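Local atomic coordinates of aldo-keto reductase family 1 member C1 (Caenorhabditis elegans, PDB entry 1QWK), a protein that probably reduces aldehydes, and perhaps ketones, with NADPH as cofactor, in the manner of the aldose reductases of the aldo-keto reductase family. Residues 177-180 / 181-184; 185-188 / 189-193; 225-228 / 229-232. One frame throughout, in Å; residues are numbered along the deposited sequence.

Contact 1 (177-180 / 181-184)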
loop_
_atom_site.group_PDB
_atom_site.type_symbol
_atom_site.label_atom_id
_atom_site.label_comp_id
_atom_site.label_asym_id
_atom_site.label_seq_id
_atom_site.Cartn_x
_atom_site.Cartn_y
_atom_site.Cartn_z
ATOM N N GLU A 177 0.295 -3.770 6.421
ATOM C CA GLU A 177 -0.668 -4.823 6.147
ATOM C C GLU A 177 -1.861 -4.511 7.041
ATOM O O GLU A 177 -1.702 -4.322 8.243
ATOM C CB GLU A 177 -0.099 -6.189 6.538
ATOM C CG GLU A 177 -1.075 -7.334 6.299
ATOM C CD GLU A 177 -0.589 -8.660 6.860
ATOM O OE1 GLU A 177 0.628 -8.794 7.111
ATOM O OE2 GLU A 177 -1.433 -9.573 7.031
ATOM N N LEU A 178 -3.052 -4.443 6.458
ATOM C CA LEU A 178 -4.243 -4.159 7.241
ATOM C C LEU A 178 -5.480 -4.676 6.528
ATOM O O LEU A 178 -5.770 -4.298 5.395
ATOM C CB LEU A 178 -4.380 -2.650 7.501
ATOM C CG LEU A 178 -5.423 -2.209 8.542
ATOM C CD1 LEU A 178 -5.071 -0.819 9.053
ATOM C CD2 LEU A 178 -6.830 -2.232 7.944
ATOM N N HIS A 179 -6.196 -5.566 7.201
ATOM C CA HIS A 179 -7.421 -6.143 6.669
ATOM C C HIS A 179 -8.233 -6.654 7.849
ATOM O O HIS A 179 -7.757 -6.622 8.982
ATOM C CB HIS A 179 -7.128 -7.265 5.656
ATOM C CG HIS A 179 -6.127 -8.278 6.123
ATOM N ND1 HIS A 179 -4.773 -8.029 6.146
ATOM C CD2 HIS A 179 -6.281 -9.555 6.548
ATOM C CE1 HIS A 179 -4.134 -9.110 6.560
ATOM N NE2 HIS A 179 -5.027 -10.050 6.810
ATOM N N LEU A 180 -9.457 -7.104 7.600
ATOM C CA LEU A 180 -10.317 -7.565 8.687
ATOM C C LEU A 180 -9.660 -8.552 9.641
ATOM O O LEU A 180 -9.803 -8.427 10.861
ATOM C CB LEU A 180 -11.598 -8.185 8.132
ATOM C CG LEU A 180 -12.617 -8.611 9.201
ATOM C CD1 LEU A 180 -13.000 -7.413 10.066
ATOM C CD2 LEU A 180 -13.842 -9.193 8.515
ATOM N N TYR A 181 -8.940 -9.525 9.091
ATOM C CA TYR A 181 -8.280 -10.528 9.915
ATOM C C TYR A 181 -6.876 -10.140 10.405
ATOM O O TYR A 181 -6.055 -10.997 10.715
ATOM C CB TYR A 181 -8.273 -11.875 9.179
ATOM C CG TYR A 181 -9.603 -12.615 9.256
ATOM C CD1 TYR A 181 -10.747 -11.994 9.771
ATOM C CD2 TYR A 181 -9.711 -13.942 8.835
ATOM C CE1 TYR A 181 -11.962 -12.678 9.865
ATOM C CE2 TYR A 181 -10.921 -14.635 8.925
ATOM C CZ TYR A 181 -12.041 -13.998 9.443
ATOM O OH TYR A 181 -13.231 -14.679 9.552
ATOM N N PHE A 182 -6.626 -8.832 10.465
ATOM C CA PHE A 182 -5.377 -8.249 10.977
ATOM C C PHE A 182 -5.647 -6.743 11.001
ATOM O O PHE A 182 -5.029 -5.967 10.258
ATOM C CB PHE A 182 -4.173 -8.564 10.082
ATOM C CG PHE A 182 -2.853 -8.282 10.750
ATOM C CD1 PHE A 182 -2.509 -8.929 11.941
ATOM C CD2 PHE A 182 -1.976 -7.340 10.225
ATOM C CE1 PHE A 182 -1.313 -8.637 12.596
ATOM C CE2 PHE A 182 -0.774 -7.039 10.870
ATOM C CZ PHE A 182 -0.438 -7.687 12.062
ATOM N N PRO A 183 -6.591 -6.323 11.865
ATOM C CA PRO A 183 -7.081 -4.962 12.103
ATOM C C PRO A 183 -6.090 -3.853 12.410
ATOM O O PRO A 183 -6.345 -2.694 12.087
ATOM C CB PRO A 183 -8.071 -5.141 13.255
ATOM C CG PRO A 183 -8.496 -6.534 13.158
ATOM C CD PRO A 183 -7.223 -7.255 12.817
ATOM N N GLN A 184 -4.983 -4.195 13.062
ATOM C CA GLN A 184 -3.980 -3.200 13.423
ATOM C C GLN A 184 -4.607 -2.024 14.189
ATOM O O GLN A 184 -4.340 -0.859 13.887
ATOM C CB GLN A 184 -3.282 -2.691 12.158
ATOM C CG GLN A 184 -2.481 -3.768 11.427
ATOM C CD GLN A 184 -0.985 -3.640 11.642
ATOM O OE1 GLN A 184 -0.513 -3.476 12.770
ATOM N NE2 GLN A 184 -0.225 -3.730 10.558
#

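Contact 2 (185-188 / 189-193)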
loop_
_atom_site.group_PDB
_atom_site.type_symbol
_atom_site.label_atom_id
_atom_site.label_comp_id
_atom_site.label_asym_id
_atom_site.label_seq_id
_atom_site.Cartn_x
_atom_site.Cartn_y
_atom_site.Cartn_z
ATOM N N HIS A 185 -5.441 -2.327 15.180
ATOM C CA HIS A 185 -6.084 -1.275 15.965
ATOM C C HIS A 185 -5.066 -0.359 16.637
ATOM O O HIS A 185 -5.207 0.864 16.613
ATOM C CB HIS A 185 -6.997 -1.882 17.035
ATOM C CG HIS A 185 -8.177 -2.612 16.477
ATOM N ND1 HIS A 185 -9.174 -1.982 15.763
ATOM C CD2 HIS A 185 -8.514 -3.923 16.515
ATOM C CE1 HIS A 185 -10.071 -2.874 15.382
ATOM N NE2 HIS A 185 -9.693 -4.059 15.826
ATOM N N ASP A 186 -4.038 -0.955 17.231
ATOM C CA ASP A 186 -3.001 -0.193 17.923
ATOM C C ASP A 186 -2.246 0.754 16.991
ATOM O O ASP A 186 -2.031 1.918 17.324
ATOM C CB ASP A 186 -2.011 -1.147 18.596
ATOM C CG ASP A 186 -1.008 -0.423 19.477
ATOM O OD1 ASP A 186 -1.434 0.224 20.459
ATOM O OD2 ASP A 186 0.204 -0.498 19.190
ATOM N N HIS A 187 -1.844 0.258 15.826
ATOM C CA HIS A 187 -1.101 1.092 14.886
ATOM C C HIS A 187 -1.937 2.256 14.366
ATOM O O HIS A 187 -1.466 3.394 14.326
ATOM C CB HIS A 187 -0.593 0.261 13.706
ATOM C CG HIS A 187 0.287 1.027 12.764
ATOM N ND1 HIS A 187 1.511 1.536 13.139
ATOM C CD2 HIS A 187 0.125 1.358 11.461
ATOM C CE1 HIS A 187 2.069 2.146 12.106
ATOM N NE2 HIS A 187 1.247 2.051 11.076
ATOM N N VAL A 188 -3.177 1.975 13.974
ATOM C CA VAL A 188 -4.056 3.020 13.458
ATOM C C VAL A 188 -4.310 4.088 14.517
ATOM O O VAL A 188 -4.293 5.278 14.218
ATOM C CB VAL A 188 -5.400 2.425 12.967
ATOM C CG1 VAL A 188 -6.342 3.540 12.516
ATOM C CG2 VAL A 188 -5.145 1.466 11.818
ATOM N N ASP A 189 -4.546 3.669 15.757
ATOM C CA ASP A 189 -4.776 4.639 16.824
ATOM C C ASP A 189 -3.528 5.486 17.047
ATOM O O ASP A 189 -3.622 6.692 17.265
ATOM C CB ASP A 189 -5.186 3.932 18.116
ATOM C CG ASP A 189 -6.587 3.356 18.033
ATOM O OD1 ASP A 189 -7.480 4.044 17.493
ATOM O OD2 ASP A 189 -6.808 2.223 18.506
ATOM N N PHE A 190 -2.361 4.852 16.979
ATOM C CA PHE A 190 -1.097 5.558 17.152
ATOM C C PHE A 190 -0.935 6.613 16.058
ATOM O O PHE A 190 -0.599 7.763 16.337
ATOM C CB PHE A 190 0.068 4.573 17.080
ATOM C CG PHE A 190 1.418 5.227 17.030
ATOM C CD1 PHE A 190 2.028 5.696 18.189
ATOM C CD2 PHE A 190 2.075 5.391 15.811
ATOM C CE1 PHE A 190 3.282 6.301 18.140
ATOM C CE2 PHE A 190 3.326 5.994 15.750
ATOM C CZ PHE A 190 3.930 6.457 16.915
ATOM N N CYS A 191 -1.169 6.213 14.813
ATOM C CA CYS A 191 -1.036 7.128 13.682
ATOM C C CYS A 191 -2.021 8.291 13.758
ATOM O O CYS A 191 -1.669 9.428 13.442
ATOM C CB CYS A 191 -1.219 6.369 12.363
ATOM S SG CYS A 191 0.164 5.266 11.944
ATOM N N LYS A 192 -3.251 8.008 14.173
ATOM C CA LYS A 192 -4.256 9.056 14.292
ATOM C C LYS A 192 -3.788 10.104 15.297
ATOM O O LYS A 192 -3.942 11.305 15.073
ATOM C CB LYS A 192 -5.596 8.465 14.737
ATOM C CG LYS A 192 -6.314 7.666 13.662
ATOM C CD LYS A 192 -7.568 6.998 14.217
ATOM C CE LYS A 192 -8.375 6.307 13.122
ATOM N NZ LYS A 192 -8.992 7.269 12.167
ATOM N N LYS A 193 -3.203 9.645 16.397
ATOM C CA LYS A 193 -2.716 10.545 17.434
ATOM C C LYS A 193 -1.639 11.498 16.939
ATOM O O LYS A 193 -1.558 12.637 17.398
ATOM C CB LYS A 193 -2.168 9.751 18.622
ATOM C CG LYS A 193 -3.228 9.092 19.485
ATOM C CD LYS A 193 -2.608 8.543 20.761
ATOM C CE LYS A 193 -3.653 7.976 21.709
ATOM N NZ LYS A 193 -4.365 6.800 21.134
#

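Contact 3 (225-228 / 229-232)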
loop_
_atom_site.group_PDB
_atom_site.type_symbol
_atom_site.label_atom_id
_atom_site.label_comp_id
_atom_site.label_asym_id
_atom_site.label_seq_id
_atom_site.Cartn_x
_atom_site.Cartn_y
_atom_site.Cartn_z
ATOM N N ALA A 225 -12.270 -20.992 1.003
ATOM C CA ALA A 225 -11.095 -21.249 1.829
ATOM C C ALA A 225 -11.147 -20.316 3.038
ATOM O O ALA A 225 -11.681 -19.213 2.940
ATOM C CB ALA A 225 -9.821 -20.994 1.020
ATOM N N PRO A 226 -10.603 -20.748 4.193
ATOM C CA PRO A 226 -10.609 -19.910 5.402
ATOM C C PRO A 226 -9.936 -18.578 5.113
ATOM O O PRO A 226 -8.735 -18.524 4.835
ATOM C CB PRO A 226 -9.836 -20.754 6.414
ATOM C CG PRO A 226 -8.905 -21.549 5.552
ATOM C CD PRO A 226 -9.801 -21.965 4.410
ATOM N N SER A 227 -10.708 -17.500 5.197
ATOM C CA SER A 227 -10.183 -16.181 4.874
ATOM C C SER A 227 -11.163 -15.069 5.205
ATOM O O SER A 227 -12.330 -15.324 5.506
ATOM C CB SER A 227 -9.900 -16.132 3.382
ATOM O OG SER A 227 -11.103 -16.385 2.671
ATOM N N ASP A 228 -10.681 -13.832 5.112
ATOM C CA ASP A 228 -11.496 -12.646 5.376
ATOM C C ASP A 228 -12.718 -12.644 4.450
ATOM O O ASP A 228 -13.826 -12.308 4.863
ATOM C CB ASP A 228 -10.698 -11.359 5.094
ATOM C CG ASP A 228 -9.312 -11.358 5.710
ATOM O OD1 ASP A 228 -8.551 -12.330 5.506
ATOM O OD2 ASP A 228 -8.971 -10.360 6.384
ATOM N N LEU A 229 -12.501 -13.003 3.188
ATOM C CA LEU A 229 -13.571 -13.024 2.194
ATOM C C LEU A 229 -14.685 -14.029 2.480
ATOM O O LEU A 229 -15.793 -13.893 1.958
ATOM C CB LEU A 229 -12.990 -13.292 0.802
ATOM C CG LEU A 229 -12.221 -12.126 0.169
ATOM C CD1 LEU A 229 -11.336 -12.643 -0.960
ATOM C CD2 LEU A 229 -13.208 -11.083 -0.349
ATOM N N GLN A 230 -14.396 -15.032 3.300
ATOM C CA GLN A 230 -15.391 -16.049 3.628
ATOM C C GLN A 230 -15.951 -15.905 5.035
ATOM O O GLN A 230 -16.695 -16.771 5.500
ATOM C CB GLN A 230 -14.797 -17.450 3.464
ATOM C CG GLN A 230 -14.401 -17.817 2.041
ATOM C CD GLN A 230 -15.555 -17.721 1.066
ATOM O OE1 GLN A 230 -16.709 -17.958 1.423
ATOM N NE2 GLN A 230 -15.245 -17.389 -0.184
ATOM N N ASP A 231 -15.593 -14.820 5.716
ATOM C CA ASP A 231 -16.089 -14.570 7.070
ATOM C C ASP A 231 -17.613 -14.514 7.020
ATOM O O ASP A 231 -18.187 -13.873 6.137
ATOM C CB ASP A 231 -15.544 -13.240 7.600
ATOM C CG ASP A 231 -16.077 -12.901 8.979
ATOM O OD1 ASP A 231 -15.472 -13.335 9.981
ATOM O OD2 ASP A 231 -17.113 -12.213 9.058
ATOM N N GLN A 232 -18.268 -15.182 7.966
ATOM C CA GLN A 232 -19.729 -15.223 8.000
ATOM C C GLN A 232 -20.364 -13.840 8.061
ATOM O O GLN A 232 -21.352 -13.582 7.381
ATOM C CB GLN A 232 -20.211 -16.058 9.196
ATOM C CG GLN A 232 -21.703 -16.392 9.162
ATOM C CD GLN A 232 -22.592 -15.261 9.666
ATOM O OE1 GLN A 232 -23.808 -15.271 9.455
ATOM N NE2 GLN A 232 -21.992 -14.291 10.350
#

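Contact 1 (177-180 / 181-184)
Gln184 turns its carboxamide back onto Glu177, the last residue of strand 173-177, where NE2 gives a hydrogen bond of 2.8 Å to Glu177 O. The bond is nearly straight (167° at the hydrogen), lies in the carbonyl plane and also keeps to the plane of the amide. A sharp bend at chi2 of Gln184 (-104°) folds the side chain over to make it, and on the way Gln184 CB rests 4.0 Å from Leu178 CD1. With an alanine at Gln184 the amide donor is gone, and Glu177 O would probably be left without this in-plane partner, with a gap where CG and the carboxamide lie.

Between these residues the backbone reverses in a type I beta turn from His179 to Phe182, closed by Phe182 N to His179 O at 2.9 Å and by the longer return bond from His179 N to Phe182 O, 3.3 Å. Phe182 CB sits over one face of the imidazole, a CH-pi contact of 3.8 Å from CB to the centroid of the His179 ring. With CG swung away from its own backbone N (chi1 -166°), the phenyl ring of Phe182 comes back across Glu177, the two side chains at about a right angle, and Glu177 O meets the ring edge at CD2, 3.6 Å away. The carboxylate of extended Glu177 is held by the backbone N atoms of Leu298 and Phe299. At the two middle positions of the turn, Leu180 CG touches Tyr181 CD1 at 3.9 Å.

In the TIM barrel this is the loop leading from strand 173-177 into helix 185-193, with Gln184 as N-cap residue. Leu180 and Pro183 pack on helix 245-255, and Leu178 O accepts a bond from Ser200 of strand 197-201.

Contact 2 (185-188 / 189-193)
Cys191 SG lies over one face of the His187 imidazole, one helical turn away, 3.8 Å from SG to the centroid of that ring. The chi1 of His187 (-175°), which sets CG opposite the backbone N, carries the ring to where its face meets the sulfur. Its two nitrogens are both satisfied outside the helix, NE2 by Ser174 OG of strand 173-177 and ND1 by Asn157 OD1, so the rotation of the ring is fixed while the sulfur covers it.

The backbone follows the alpha-helical i to i+4 pattern. Asp189 N bonds to His185 O, Phe190 N to Asp186 O, Cys191 N to His187 O (2.9 Å), and Lys192 N to Val188 O (2.9 Å); Lys193 N continues the series to Asp189 O. On the outer side, Asp189 OD2 comes within 2.8 Å of His185 O, two acceptors facing each other without a hydrogen bond; the carbonyl's own bond is from Asp189 N, 3.0 Å away. Val188 and Lys192 run side by side, their CG1 and CE pressed to 3.5 Å, tighter than usual.

The helix, which joins strands 173-177 and 197-201 in a beta-alpha-beta unit, therefore divides by chemistry. Its inner face bonds a buried histidine to strand 173-177 and to the start of helix 157-164, whereas the close approach of two oxygens is likely to be somewhat unfavourable and is tolerated on the exposed side.

Contact 3 (225-228 / 229-232)
Torsions of two residues bring Ser227 and Gln230 together round the carbonyl of Ala225. Chi1 of Ser227 (59°) tucks OG between its own N and carbonyl carbon, where it donates to Ala225 O at 2.9 Å from above the carbonyl plane; chi1 of Gln230 (-64°), with CG opposite the carbonyl carbon, puts CG 3.2 Å from Ala225 O and 3.7 Å from Ser227 OG. The bend at chi2 (-57°) then turns the carboxamide, whose NE2 bonds to Gly208 O.

The backbone winds through a short 3-10 segment. Gln230 N bonds to Ser227 O at 3.0 Å and Asp231 N to Asp228 O at 3.2 Å, each donor standing well above the plane of its carbonyl. The Leu229 side chain packs on helix 245-255, against Pro245, Ala246 and Leu249.

Both carboxylates lead away from the turn toward partners within the protein. Asp228 OD2 takes the backbone N-H of Tyr181, while Asp231, the N-cap of helix 232-241, takes Val234 N on OD2 and weakly Asn233 N, its OD1 bonding to the Tyr181 hydroxyl. So placed at a helix start, buried Asp231 is likely to favour its ionised form.

Overall arrangement
Contacts 1 and 2 are consecutive, the loop 177-184 running straight into helix 185-193, and they share packing where Leu178 CD1 meets Val188 CG2 at 3.6 Å. Contact 3 joins contact 1 from a later loop, through its two aspartates, whereas its nearest atoms lie about 11 Å from contact 2. All three are partly buried, but contact 2 has an exposed side, while contacts 1 and 3 have no exposed touching residues. Their chemistry differs: turn bonds and aromatic packing in contact 1, a regular helix with one inward and one solvent-facing side in contact 2, and in contact 3 a 3-10 turn with one capping aspartate and a second that binds the loop of contact 1.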